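Local coordinates for protein ferulic acid decarboxylase 1 (Candida dubliniensis, PDB 4ZAD) that is a prenylated-flavin-dependent decarboxylase that probably converts cinnamic, p-coumaric and ferulic acids reversibly to the corresponding vinyl compounds, at residues E329-I334 against E364-W369. Residues are numbered along the deposited sequence; the frame is centred on the assembly and turned at random.
Sequences ETHTLI and EAQALW. With 4LU (1-deoxy-5-O-phosphono-1-(3,3,4,5-tetramethyl-9,11-dioxo-2,3,8,9,10,11-hexahydro-7H-quinolino[1,8-fg]pteridin-12-ium-7-y l)-D-ribitol), chain E.
A367 CB rests against T330 O at 4.4 Å, setting a type I' beta turn, A365 to L368, in the connection between strands 356-360 and 369-374 of the C-terminal UbiD domain, against a short helical turn. The CA atoms of H331 and A367, 6.1 Å apart, mark the register. Next to A367, the amide of Q366 meets the H331 ring obliquely, the two planes almost perpendicular at 89°. A bend at chi2 (-73°) turns the Q366 amide to the side of the imidazole. A shared acceptor brings the two groups together: H331 NE2 and Q366 NE2 each hydrogen-bond to G324 O, and Q366 NE2 also bonds to M290 O. T330 OG1 lies 3.4 Å above one face of the H331 ring, offset toward its rim, and is hydrogen-bonded to D328 OD1. On its flavin side the helical turn lines the cofactor pocket, with T330 near E289, the predicted proton donor. T434 of the second subunit packs on Q366, so this buried seam runs from the dimer interface to the prenylated flavin. There I334 CD1 lies 3.3 Å from 4LU C9A, and T330 CG2 is 3.9 Å from the methyl carbon C12.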
# COMPACT_ATOMS: atom_id res chain seq x y z
N GLU A 329 -12.11 -0.65 14.32
CA GLU A 329 -13.54 -0.43 13.99
C GLU A 329 -13.78 0.79 13.13
O GLU A 329 -14.75 0.82 12.39
CB GLU A 329 -14.41 -0.23 15.25
CG GLU A 329 -14.49 -1.40 16.23
CD GLU A 329 -13.21 -1.60 17.03
OE1 GLU A 329 -12.50 -0.61 17.33
OE2 GLU A 329 -12.94 -2.78 17.34
N THR A 330 -12.95 1.83 13.22
CA THR A 330 -13.19 2.99 12.36
C THR A 330 -12.74 2.68 10.94
O THR A 330 -12.80 3.53 10.06
CB THR A 330 -12.51 4.28 12.86
OG1 THR A 330 -11.08 4.08 12.97
CG2 THR A 330 -13.06 4.67 14.19
N HIS A 331 -12.29 1.44 10.71
CA HIS A 331 -11.98 0.99 9.37
C HIS A 331 -12.96 -0.13 8.92
O HIS A 331 -13.66 -0.01 7.89
CB HIS A 331 -10.49 0.62 9.30
CG HIS A 331 -9.62 1.64 9.96
ND1 HIS A 331 -9.67 2.98 9.63
CD2 HIS A 331 -8.74 1.55 10.99
CE1 HIS A 331 -8.82 3.66 10.38
NE2 HIS A 331 -8.24 2.81 11.21
N THR A 332 -13.03 -1.18 9.72
CA THR A 332 -13.85 -2.32 9.37
C THR A 332 -15.33 -1.93 9.38
O THR A 332 -16.10 -2.37 8.51
CB THR A 332 -13.70 -3.44 10.34
OG1 THR A 332 -13.96 -2.95 11.65
CG2 THR A 332 -12.31 -4.06 10.23
N LEU A 333 -15.72 -1.11 10.34
CA LEU A 333 -17.12 -0.75 10.44
C LEU A 333 -17.42 0.56 9.72
O LEU A 333 -18.41 0.66 9.01
CB LEU A 333 -17.62 -0.68 11.91
CG LEU A 333 -17.75 -1.97 12.73
CD1 LEU A 333 -18.37 -1.66 14.06
CD2 LEU A 333 -18.60 -3.02 11.97
N ILE A 334 -16.59 1.58 9.87
CA ILE A 334 -16.93 2.84 9.25
C ILE A 334 -16.74 2.68 7.76
O ILE A 334 -17.63 3.01 6.99
CB ILE A 334 -16.13 4.04 9.79
CG1 ILE A 334 -16.53 4.34 11.24
CG2 ILE A 334 -16.37 5.28 8.88
CD1 ILE A 334 -15.80 5.54 11.83
N GLU A 364 -5.91 0.37 4.41
CA GLU A 364 -4.58 0.99 4.27
C GLU A 364 -4.69 2.48 4.04
O GLU A 364 -3.76 3.22 4.37
CB GLU A 364 -3.82 0.36 3.10
CG GLU A 364 -3.24 -1.06 3.37
CD GLU A 364 -4.24 -2.22 3.29
OE1 GLU A 364 -5.45 -1.99 2.99
OE2 GLU A 364 -3.82 -3.39 3.51
N ALA A 365 -5.84 2.91 3.49
CA ALA A 365 -6.08 4.32 3.16
C ALA A 365 -6.94 5.03 4.18
O ALA A 365 -7.37 6.14 3.95
CB ALA A 365 -6.67 4.43 1.74
N GLN A 366 -7.15 4.40 5.33
CA GLN A 366 -7.95 4.98 6.47
C GLN A 366 -9.37 5.43 6.05
O GLN A 366 -9.96 6.37 6.59
CB GLN A 366 -7.21 6.15 7.13
CG GLN A 366 -5.77 5.89 7.41
CD GLN A 366 -5.54 4.96 8.57
OE1 GLN A 366 -4.56 4.22 8.58
NE2 GLN A 366 -6.42 4.99 9.56
N ALA A 367 -9.92 4.72 5.07
CA ALA A 367 -11.31 4.90 4.69
C ALA A 367 -11.50 6.25 4.04
O ALA A 367 -12.59 6.81 4.09
CB ALA A 367 -12.26 4.70 5.87
N LEU A 368 -10.44 6.72 3.38
CA LEU A 368 -10.46 7.91 2.51
C LEU A 368 -10.61 7.53 1.04
O LEU A 368 -10.98 8.38 0.21
CB LEU A 368 -9.19 8.72 2.70
CG LEU A 368 -9.14 9.47 4.03
CD1 LEU A 368 -7.75 9.74 4.50
CD2 LEU A 368 -9.95 10.77 3.92
N TRP A 369 -10.38 6.26 0.70
CA TRP A 369 -10.44 5.80 -0.70
C TRP A 369 -11.54 4.82 -0.83
O TRP A 369 -11.74 4.00 0.05
CB TRP A 369 -9.20 5.00 -1.07
CG TRP A 369 -8.01 5.72 -1.32
CD1 TRP A 369 -7.75 7.02 -1.04
CD2 TRP A 369 -6.83 5.16 -1.85
NE1 TRP A 369 -6.45 7.32 -1.40
CE2 TRP A 369 -5.87 6.18 -1.91
CE3 TRP A 369 -6.47 3.88 -2.28
CZ2 TRP A 369 -4.60 5.97 -2.40
CZ3 TRP A 369 -5.24 3.66 -2.75
CH2 TRP A 369 -4.30 4.71 -2.82
C9 4LU E . -18.21 4.92 13.90
C8 4LU E . -17.77 3.92 14.77
C7 4LU E . -17.04 4.25 15.92
C10 4LU E . -19.04 8.52 14.07
C6 4LU E . -16.68 5.68 16.14
N3 4LU E . -19.19 11.08 14.99
C2 4LU E . -20.01 10.68 14.02
C13 4LU E . -16.90 6.00 18.48
C5 4LU E . -15.93 6.10 17.33
C1 4LU E . -16.16 8.41 16.37
O2 4LU E . -20.83 11.50 13.59
N1 4LU E . -19.94 9.41 13.55
C4 4LU E . -18.27 10.25 15.52
O4 4LU E . -17.56 10.77 16.43
C4A 4LU E . -18.15 8.96 15.08
N5 4LU E . -16.90 8.03 15.37
C3 4LU E . -15.68 7.53 17.34
C12 4LU E . -14.71 5.24 17.65
C5A 4LU E . -17.14 6.69 15.15
C7M 4LU E . -16.56 3.21 16.90
C8M 4LU E . -18.16 2.51 14.43
C9A 4LU E . -18.06 6.30 14.15
N10 4LU E . -18.99 7.24 13.60
C1' 4LU E . -19.49 7.09 12.22
C2' 4LU E . -21.00 6.85 12.28
O2' 4LU E . -21.25 5.83 13.27
C3' 4LU E . -21.58 6.46 10.92
O3' 4LU E . -21.42 7.54 9.99
C4' 4LU E . -23.08 6.08 11.01
O4' 4LU E . -23.64 6.06 9.70
C5' 4LU E . -23.87 7.11 11.84
O5' 4LU E . -25.26 6.84 11.90
P 4LU E . -26.35 7.64 11.06
O2P 4LU E . -27.60 7.06 11.72
O3P 4LU E . -26.05 7.21 9.60
O1P 4LU E . -26.08 9.11 11.30